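Local structure of 6-carboxyhexanoate--CoA ligase (Aquifex aeolicus, 5TVA) at residues 89-92 against 93-97; 218-221 against 222-225; 228-231 against 232-236. The protein is a ligase of the BioW family, a single mixed alpha/beta chain that holds adenosine monophosphate and coenzyme A. One frame throughout, in Å; residues are numbered along the deposited sequence.

Interaction 1: 89-92 against 93-97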
ATOM      1  N   ILE A  89      -1.924  -7.242  18.216  1.00 54.36           N
ATOM      2  CA  ILE A  89      -2.819  -8.117  17.470  1.00 51.01           C
ATOM      3  C   ILE A  89      -2.662  -9.541  17.985  1.00 57.47           C
ATOM      4  O   ILE A  89      -1.538 -10.020  18.183  1.00 55.20           O
ATOM      5  CB  ILE A  89      -2.524  -8.029  15.966  1.00 49.80           C
ATOM      6  CG1 ILE A  89      -2.850  -6.617  15.468  1.00 48.61           C
ATOM      7  CG2 ILE A  89      -3.261  -9.121  15.177  1.00 46.80           C
ATOM      8  CD1 ILE A  89      -2.687  -6.456  13.975  1.00 51.27           C
ATOM      9  N   LYS A  90      -3.791 -10.211  18.230  1.00 60.47           N
ATOM     10  CA  LYS A  90      -3.749 -11.616  18.605  1.00 58.11           C
ATOM     11  C   LYS A  90      -3.121 -12.424  17.480  1.00 59.75           C
ATOM     12  O   LYS A  90      -3.313 -12.134  16.294  1.00 58.28           O
ATOM     13  CB  LYS A  90      -5.152 -12.148  18.924  1.00 61.82           C
ATOM     14  CG  LYS A  90      -5.920 -11.323  19.974  1.00 69.09           C
ATOM     15  CD  LYS A  90      -5.430 -11.594  21.393  1.00 68.21           C
ATOM     16  CE  LYS A  90      -5.236 -10.295  22.192  1.00 69.29           C
ATOM     17  NZ  LYS A  90      -3.844  -9.706  22.069  1.00 70.48           N
ATOM     18  N   GLU A  91      -2.357 -13.444  17.874  1.00 60.25           N
ATOM     19  CA  GLU A  91      -1.553 -14.195  16.922  1.00 55.11           C
ATOM     20  C   GLU A  91      -2.410 -14.851  15.849  1.00 58.43           C
ATOM     21  O   GLU A  91      -2.052 -14.831  14.666  1.00 60.05           O
ATOM     22  CB  GLU A  91      -0.721 -15.237  17.666  1.00 62.74           C
ATOM     23  CG  GLU A  91       0.200 -16.046  16.784  1.00 59.73           C
ATOM     24  CD  GLU A  91       1.110 -16.959  17.582  1.00 70.35           C
ATOM     25  OE1 GLU A  91       0.729 -18.127  17.822  1.00 68.29           O
ATOM     26  OE2 GLU A  91       2.213 -16.503  17.969  1.00 75.93           O
ATOM     27  N   GLU A  92      -3.547 -15.432  16.238  1.00 57.17           N
ATOM     28  CA  GLU A  92      -4.393 -16.136  15.276  1.00 62.14           C
ATOM     29  C   GLU A  92      -5.005 -15.180  14.265  1.00 58.66           C
ATOM     30  O   GLU A  92      -5.299 -15.580  13.133  1.00 61.25           O
ATOM     31  CB  GLU A  92      -5.507 -16.913  15.985  1.00 60.83           C
ATOM     32  CG  GLU A  92      -5.047 -17.846  17.128  1.00 71.77           C
ATOM     33  CD  GLU A  92      -4.341 -17.136  18.292  1.00 73.12           C
ATOM     34  OE1 GLU A  92      -3.571 -17.813  19.017  1.00 80.16           O
ATOM     35  OE2 GLU A  92      -4.553 -15.913  18.480  1.00 69.10           O
ATOM     36  N   VAL A  93      -5.227 -13.927  14.660  1.00 56.69           N
ATOM     37  CA  VAL A  93      -5.666 -12.922  13.699  1.00 55.71           C
ATOM     38  C   VAL A  93      -4.558 -12.645  12.690  1.00 51.66           C
ATOM     39  O   VAL A  93      -4.778 -12.688  11.476  1.00 48.88           O
ATOM     40  CB  VAL A  93      -6.109 -11.640  14.428  1.00 49.70           C
ATOM     41  CG1 VAL A  93      -6.342 -10.512  13.423  1.00 46.47           C
ATOM     42  CG2 VAL A  93      -7.364 -11.911  15.266  1.00 52.85           C
ATOM     43  N   ALA A  94      -3.345 -12.369  13.182  1.00 49.74           N
ATOM     44  CA  ALA A  94      -2.215 -12.176  12.278  1.00 54.76           C
ATOM     45  C   ALA A  94      -2.047 -13.372  11.346  1.00 56.29           C
ATOM     46  O   ALA A  94      -1.771 -13.199  10.151  1.00 57.03           O
ATOM     47  CB  ALA A  94      -0.933 -11.922  13.075  1.00 51.40           C
ATOM     48  N   LYS A  95      -2.256 -14.592  11.862  1.00 60.44           N
ATOM     49  CA  LYS A  95      -2.022 -15.790  11.054  1.00 59.68           C
ATOM     50  C   LYS A  95      -3.070 -15.946   9.961  1.00 56.00           C
ATOM     51  O   LYS A  95      -2.749 -16.387   8.849  1.00 55.41           O
ATOM     52  CB  LYS A  95      -1.979 -17.037  11.945  1.00 60.94           C
ATOM     53  CG  LYS A  95      -0.655 -17.206  12.705  1.00 61.55           C
ATOM     54  CD  LYS A  95      -0.807 -18.075  13.948  1.00 61.58           C
ATOM     55  CE  LYS A  95      -1.030 -19.535  13.603  1.00 66.05           C
ATOM     56  NZ  LYS A  95       0.151 -20.147  12.937  1.00 71.42           N
ATOM     57  N   LYS A  96      -4.327 -15.581  10.248  1.00 59.32           N
ATOM     58  CA  LYS A  96      -5.374 -15.721   9.239  1.00 57.40           C
ATOM     59  C   LYS A  96      -5.171 -14.734   8.098  1.00 54.69           C
ATOM     60  O   LYS A  96      -5.424 -15.065   6.931  1.00 52.15           O
ATOM     61  CB  LYS A  96      -6.760 -15.548   9.867  1.00 60.78           C
ATOM     62  CG  LYS A  96      -7.895 -15.586   8.836  1.00 58.10           C
ATOM     63  CD  LYS A  96      -9.101 -16.383   9.321  1.00 62.91           C
ATOM     64  CE  LYS A  96      -8.976 -17.866   8.944  1.00 69.73           C
ATOM     65  NZ  LYS A  96      -9.513 -18.174   7.579  1.00 69.84           N
ATOM     66  N   ALA A  97      -4.715 -13.520   8.414  1.00 51.32           N
ATOM     67  CA  ALA A  97      -4.255 -12.601   7.378  1.00 54.80           C
ATOM     68  C   ALA A  97      -3.249 -13.270   6.443  1.00 54.08           C
ATOM     69  O   ALA A  97      -3.470 -13.340   5.228  1.00 54.31           O
ATOM     70  CB  ALA A  97      -3.642 -11.357   8.016  1.00 52.35           C
TER
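Apolar contact comes first: CG2 of Ile-89 lies 3.8 Å from CG1 of Val-93, the two side chains crossing at about a right angle, and 4.2 Å from CB of Ala-94. With CG2 anti to the backbone N (CG1 at chi1 -65°), Ile-89 turns this methyl, rather than its longer branch, to the first helical turn. Backbone hydrogen bonds form the second group. The carbonyl O of Lys-90 takes a nearly straight bond from Ala-94 N (3.1 Å, 170° at the hydrogen) and a weak, bent one from Val-93 N. Lys-95 N meets Glu-91 O at 2.8 Å and Lys-96 N meets Glu-92 O at 3.0 Å, the regular bonds of the helix. The third group joins charged residues through the aliphatic parts of their chains: CG of Glu-91 is 3.6 Å from CD of Lys-95, while OE1 of Glu-91 and NZ of Lys-95 stay 5.3 Å apart, so any attraction is probably modest. Inward, Ile-89 and Val-93 touch Phe-218, and Ala-94 touches Val-81 and Leu-84 of helix 73-85. The pattern is that of a helix N-terminus, with Lys-90 as N-cap residue and an apolar side chain just before it packed against the first turn.

Interaction 2: 218-221 against 222-225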
ATOM      1  N   PHE A 218      -5.359  -4.019   9.228  1.00 39.56           N
ATOM      2  CA  PHE A 218      -5.923  -4.405  10.525  1.00 43.32           C
ATOM      3  C   PHE A 218      -6.602  -3.186  11.144  1.00 42.97           C
ATOM      4  O   PHE A 218      -5.923  -2.212  11.503  1.00 40.99           O
ATOM      5  CB  PHE A 218      -4.842  -4.973  11.443  1.00 38.76           C
ATOM      6  CG  PHE A 218      -4.208  -6.236  10.914  1.00 46.35           C
ATOM      7  CD1 PHE A 218      -4.795  -7.469  11.137  1.00 47.16           C
ATOM      8  CD2 PHE A 218      -3.037  -6.182  10.151  1.00 46.36           C
ATOM      9  CE1 PHE A 218      -4.224  -8.625  10.630  1.00 44.18           C
ATOM     10  CE2 PHE A 218      -2.463  -7.339   9.647  1.00 41.74           C
ATOM     11  CZ  PHE A 218      -3.046  -8.551   9.893  1.00 46.77           C
ATOM     12  N   VAL A 219      -7.941  -3.234  11.258  1.00 34.71           N
ATOM     13  CA  VAL A 219      -8.746  -2.091  11.691  1.00 41.71           C
ATOM     14  C   VAL A 219      -9.701  -2.484  12.816  1.00 39.23           C
ATOM     15  O   VAL A 219     -10.202  -3.608  12.877  1.00 35.93           O
ATOM     16  CB  VAL A 219      -9.574  -1.475  10.529  1.00 42.84           C
ATOM     17  CG1 VAL A 219      -8.677  -0.986   9.385  1.00 40.87           C
ATOM     18  CG2 VAL A 219     -10.622  -2.464  10.032  1.00 38.62           C
ATOM     19  N   SER A 220      -9.978  -1.527  13.696  1.00 40.15           N
ATOM     20  CA  SER A 220     -10.995  -1.709  14.725  1.00 43.58           C
ATOM     21  C   SER A 220     -12.372  -1.496  14.104  1.00 40.10           C
ATOM     22  O   SER A 220     -12.626  -0.434  13.522  1.00 36.36           O
ATOM     23  CB  SER A 220     -10.755  -0.731  15.868  1.00 42.42           C
ATOM     24  OG  SER A 220     -11.530  -1.082  16.997  1.00 51.56           O
ATOM     25  N   ARG A 221     -13.252  -2.505  14.193  1.00 37.57           N
ATOM     26  CA  ARG A 221     -14.546  -2.386  13.527  1.00 43.05           C
ATOM     27  C   ARG A 221     -15.300  -1.130  13.946  1.00 42.69           C
ATOM     28  O   ARG A 221     -16.011  -0.541  13.129  1.00 41.49           O
ATOM     29  CB  ARG A 221     -15.450  -3.600  13.770  1.00 43.93           C
ATOM     30  CG  ARG A 221     -16.628  -3.570  12.794  1.00 44.74           C
ATOM     31  CD  ARG A 221     -17.844  -4.332  13.251  1.00 55.12           C
ATOM     32  NE  ARG A 221     -17.956  -5.692  12.726  1.00 59.08           N
ATOM     33  CZ  ARG A 221     -18.898  -6.104  11.877  1.00 59.07           C
ATOM     34  NH1 ARG A 221     -19.814  -5.259  11.418  1.00 57.66           N
ATOM     35  NH2 ARG A 221     -18.910  -7.370  11.474  1.00 62.79           N
ATOM     36  N   LYS A 222     -15.157  -0.698  15.197  1.00 39.66           N
ATOM     37  CA  LYS A 222     -15.942   0.448  15.634  1.00 45.25           C
ATOM     38  C   LYS A 222     -15.583   1.718  14.879  1.00 45.39           C
ATOM     39  O   LYS A 222     -16.350   2.684  14.936  1.00 44.23           O
ATOM     40  CB  LYS A 222     -15.768   0.661  17.143  1.00 39.92           C
ATOM     41  CG  LYS A 222     -14.433   1.244  17.492  1.00 41.54           C
ATOM     42  CD  LYS A 222     -14.169   1.272  18.988  1.00 42.74           C
ATOM     43  CE  LYS A 222     -12.669   1.153  19.223  1.00 43.86           C
ATOM     44  NZ  LYS A 222     -12.273   2.066  20.327  1.00 54.10           N
ATOM     45  N   GLU A 223     -14.447   1.731  14.181  1.00 43.92           N
ATOM     46  CA  GLU A 223     -13.954   2.879  13.426  1.00 40.18           C
ATOM     47  C   GLU A 223     -13.995   2.648  11.925  1.00 39.61           C
ATOM     48  O   GLU A 223     -13.397   3.433  11.178  1.00 40.44           O
ATOM     49  CB  GLU A 223     -12.509   3.201  13.821  1.00 40.87           C
ATOM     50  CG  GLU A 223     -12.256   3.602  15.267  1.00 45.29           C
ATOM     51  CD  GLU A 223     -10.776   3.498  15.614  1.00 53.51           C
ATOM     52  OE1 GLU A 223     -10.446   3.119  16.763  1.00 58.89           O
ATOM     53  OE2 GLU A 223      -9.934   3.774  14.723  1.00 52.95           O
ATOM     54  N   LEU A 224     -14.666   1.581  11.470  1.00 38.29           N
ATOM     55  CA  LEU A 224     -14.575   1.165  10.072  1.00 37.25           C
ATOM     56  C   LEU A 224     -14.995   2.279   9.123  1.00 40.86           C
ATOM     57  O   LEU A 224     -14.308   2.564   8.128  1.00 37.40           O
ATOM     58  CB  LEU A 224     -15.425  -0.087   9.842  1.00 35.86           C
ATOM     59  CG  LEU A 224     -15.503  -0.648   8.419  1.00 35.91           C
ATOM     60  CD1 LEU A 224     -14.135  -1.126   7.903  1.00 43.80           C
ATOM     61  CD2 LEU A 224     -16.487  -1.772   8.336  1.00 37.39           C
ATOM     62  N   SER A 225     -16.127   2.923   9.413  1.00 37.83           N
ATOM     63  CA  SER A 225     -16.671   3.918   8.490  1.00 38.01           C
ATOM     64  C   SER A 225     -15.749   5.115   8.347  1.00 35.70           C
ATOM     65  O   SER A 225     -15.555   5.618   7.239  1.00 34.35           O
ATOM     66  CB  SER A 225     -18.056   4.372   8.953  1.00 33.90           C
ATOM     67  OG  SER A 225     -18.970   3.300   8.796  1.00 38.15           O
TER
HETATM   68  O   HOH W   1      -8.774   0.957  13.553  1.00 42.27           O
HETATM   69  O   HOH W   2     -14.019  -2.568  17.431  1.00 44.34           O
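The flat group of this contact is the carboxylate of Glu-223, and CB of Ser-220 lies over one of its faces, 4.0 Å from OE1. Water 1 sits on the same side of the carboxylate plane, well off it, donating to OE2 of Glu-223 at 3.3 Å and accepting from the backbone N of Ser-220 at 2.8 Å; it thereby ties the acid to the end of the strand. The serine hydroxyl meets a different neighbour: OG of Ser-220 lies alongside the aliphatic chain of Lys-222, 3.4 Å from CE. That position follows from chi1 of 74° in Lys-222, which sets CG between backbone N and carbonyl carbon and turns the chain back over the serine. Water 2 joins the same pair, 2.9 Å from OG of Ser-220 and accepting from the backbone N of Lys-222.

The main chain turns through two bonds of the i to i+3 kind, as in a 3-10 turn. Glu-223 N reaches Ser-220 O at 2.9 Å and Leu-224 N reaches Arg-221 O at 3.0 Å. CG2 of Val-219 approaches CD1 of Leu-224 to 4.3 Å, a loose apolar contact that spans the turn.

This short turn carries the chain from strand 214-219 into helix 224-233, with Glu-223 as N-cap residue. Phe-218 and Val-219 pair through their backbones with Ala-177 and Met-118 of the flanking strands, Phe-218 also touches Ala-97 of helix 91-102, and Leu-224 touches Leu-117 of strand 116-119.

Interaction 3: 228-231 against 232-236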
ATOM      1  N   ILE A 228     -12.555   4.021   6.233  1.00 35.72           N
ATOM      2  CA  ILE A 228     -12.781   3.945   4.791  1.00 35.41           C
ATOM      3  C   ILE A 228     -12.878   5.338   4.188  1.00 39.90           C
ATOM      4  O   ILE A 228     -12.274   5.625   3.146  1.00 36.52           O
ATOM      5  CB  ILE A 228     -14.042   3.124   4.474  1.00 37.82           C
ATOM      6  CG1 ILE A 228     -13.924   1.711   5.035  1.00 37.26           C
ATOM      7  CG2 ILE A 228     -14.284   3.068   2.957  1.00 33.11           C
ATOM      8  CD1 ILE A 228     -15.051   0.806   4.588  1.00 34.16           C
ATOM      9  N   GLU A 229     -13.640   6.229   4.826  1.00 37.32           N
ATOM     10  CA  GLU A 229     -13.691   7.599   4.339  1.00 35.94           C
ATOM     11  C   GLU A 229     -12.293   8.202   4.249  1.00 37.34           C
ATOM     12  O   GLU A 229     -11.975   8.908   3.288  1.00 34.71           O
ATOM     13  CB  GLU A 229     -14.578   8.447   5.242  1.00 32.58           C
ATOM     14  CG  GLU A 229     -14.655   9.879   4.814  1.00 31.78           C
ATOM     15  CD  GLU A 229     -15.578  10.705   5.707  1.00 40.68           C
ATOM     16  OE1 GLU A 229     -15.300  10.813   6.917  1.00 39.69           O
ATOM     17  OE2 GLU A 229     -16.599  11.232   5.201  1.00 36.06           O
ATOM     18  N   CYS A 230     -11.460   7.972   5.265  1.00 35.24           N
ATOM     19  CA  CYS A 230     -10.129   8.572   5.285  1.00 36.82           C
ATOM     20  C   CYS A 230      -9.257   7.986   4.185  1.00 35.60           C
ATOM     21  O   CYS A 230      -8.606   8.726   3.437  1.00 34.35           O
ATOM     22  CB  CYS A 230      -9.474   8.370   6.652  1.00 33.53           C
ATOM     23  SG  CYS A 230      -7.919   9.241   6.862  1.00 44.78           S
ATOM     24  N   LEU A 231      -9.274   6.658   4.047  1.00 31.07           N
ATOM     25  CA  LEU A 231      -8.435   6.008   3.047  1.00 35.98           C
ATOM     26  C   LEU A 231      -8.778   6.483   1.641  1.00 40.95           C
ATOM     27  O   LEU A 231      -7.889   6.596   0.788  1.00 34.71           O
ATOM     28  CB  LEU A 231      -8.576   4.483   3.136  1.00 33.32           C
ATOM     29  CG  LEU A 231      -8.106   3.784   4.410  1.00 35.76           C
ATOM     30  CD1 LEU A 231      -8.592   2.332   4.444  1.00 30.02           C
ATOM     31  CD2 LEU A 231      -6.591   3.864   4.502  1.00 37.04           C
ATOM     32  N   THR A 232     -10.070   6.749   1.368  1.00 35.66           N
ATOM     33  CA  THR A 232     -10.517   6.911  -0.003  1.00 31.14           C
ATOM     34  C   THR A 232     -10.840   8.347  -0.390  1.00 32.67           C
ATOM     35  O   THR A 232     -10.975   8.622  -1.589  1.00 35.07           O
ATOM     36  CB  THR A 232     -11.738   6.013  -0.283  1.00 39.29           C
ATOM     37  OG1 THR A 232     -12.891   6.424   0.498  1.00 38.64           O
ATOM     38  CG2 THR A 232     -11.400   4.570   0.019  1.00 34.87           C
ATOM     39  N   GLN A 233     -10.920   9.272   0.570  1.00 30.21           N
ATOM     40  CA  GLN A 233     -11.364  10.626   0.279  1.00 32.71           C
ATOM     41  C   GLN A 233     -10.443  11.706   0.844  1.00 30.15           C
ATOM     42  O   GLN A 233     -10.286  12.756   0.226  1.00 39.75           O
ATOM     43  CB  GLN A 233     -12.801  10.841   0.805  1.00 29.45           C
ATOM     44  CG  GLN A 233     -13.836   9.911   0.150  1.00 30.95           C
ATOM     45  CD  GLN A 233     -15.317  10.248   0.478  1.00 34.90           C
ATOM     46  OE1 GLN A 233     -15.627  11.155   1.263  1.00 33.03           O
ATOM     47  NE2 GLN A 233     -16.225   9.499  -0.129  1.00 33.94           N
ATOM     48  N   LYS A 234      -9.844  11.511   2.009  1.00 28.46           N
ATOM     49  CA  LYS A 234      -9.062  12.599   2.575  1.00 27.92           C
ATOM     50  C   LYS A 234      -7.737  12.768   1.811  1.00 36.66           C
ATOM     51  O   LYS A 234      -7.119  11.795   1.374  1.00 32.06           O
ATOM     52  CB  LYS A 234      -8.823  12.345   4.059  1.00 34.33           C
ATOM     53  CG  LYS A 234      -8.156  13.506   4.776  1.00 40.72           C
ATOM     54  CD  LYS A 234      -8.165  13.306   6.280  1.00 46.12           C
ATOM     55  CE  LYS A 234      -7.178  14.244   6.959  1.00 49.87           C
ATOM     56  NZ  LYS A 234      -7.436  15.667   6.634  1.00 50.76           N
ATOM     57  N   VAL A 235      -7.323  14.016   1.614  1.00 35.85           N
ATOM     58  CA  VAL A 235      -6.153  14.346   0.808  1.00 36.40           C
ATOM     59  C   VAL A 235      -5.008  14.667   1.755  1.00 39.71           C
ATOM     60  O   VAL A 235      -5.095  15.614   2.551  1.00 40.02           O
ATOM     61  CB  VAL A 235      -6.435  15.514  -0.154  1.00 38.04           C
ATOM     62  CG1 VAL A 235      -5.169  15.890  -0.921  1.00 40.16           C
ATOM     63  CG2 VAL A 235      -7.528  15.140  -1.138  1.00 35.51           C
ATOM     64  N   VAL A 236      -3.948  13.863   1.689  1.00 33.93           N
ATOM     65  CA  VAL A 236      -2.829  13.933   2.624  1.00 35.42           C
ATOM     66  C   VAL A 236      -1.524  14.066   1.853  1.00 38.13           C
ATOM     67  O   VAL A 236      -1.206  13.216   1.015  1.00 35.15           O
ATOM     68  CB  VAL A 236      -2.777  12.697   3.531  1.00 39.63           C
ATOM     69  CG1 VAL A 236      -1.544  12.753   4.407  1.00 38.68           C
ATOM     70  CG2 VAL A 236      -4.027  12.623   4.366  1.00 36.80           C
TER
HETATM   71  O   HOH W   3     -15.128  12.875   2.888  1.00 44.01           O
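Lys-234 passes over the residue one helical turn earlier, Cys-230. Its CB lies 3.7 Å from Cys-230 O; the chain then runs extended as far as CE, bringing CD to 4.1 Å from SG of Cys-230, and a bend at the last torsion (chi4 56°) leads to NZ, which forms a salt bridge with Glu-57. The backbone N of Lys-234 adds a weak bond to Cys-230 O.

Thr-232 gathers around a single carbonyl. Its N donates to Ile-228 O at 3.0 Å, while CG2 and OG1 approach that same oxygen to 3.4 and 2.8 Å. A chi1 of 66° puts OG1 between the backbone N and the carbonyl carbon, where it can face back along the helix.

On the outer side, CG of Glu-229 is 3.9 Å from OE1 of Gln-233, with carboxylate and amide planes 48° apart. A water lies between OE2 of Glu-229 and OE1 of Gln-233, but its 2.4 Å separation from Gln-233 OE1 is too short to trust in detail.

Chemically, the two segments are tied to the rest of the fold by a covalent and an ionic link: Cys-230 through its disulfide to Cys-173 of helix 158-173, Lys-234 through Glu-57. In addition, NZ of Lys-169 hydrogen-bonds to the carbonyl oxygens of Cys-230 and Lys-234. A positive amine at these carbonyls probably offsets the partial negative charge of the helix's C-terminal turn.

The three contacts come in series along the chain. Interaction 1 opens helix 91-102; interaction 2 turns strand 214-219 into helix 224-233, and interaction 3 leads from that helix toward strand 236-239. Centres of interactions 1 and 2 are 16 Å apart, yet they touch: Phe-218 CG receives Ile-89 CD1 at 3.4 Å, and CZ of Phe-218 lies 3.4 Å from CB of Ala-97, so helix 91-102 packs against the six-stranded mixed sheet. Interactions 2 and 3, with centres about 14 Å apart, share helix 224-233, which connects that sheet to the three-stranded parallel one. Interactions 1 and 3 stay about 14 Å apart at their nearest atoms. The side chain of Leu-231 is about 7 Å from bound AMP, placing this connecting helix near the ligand pocket.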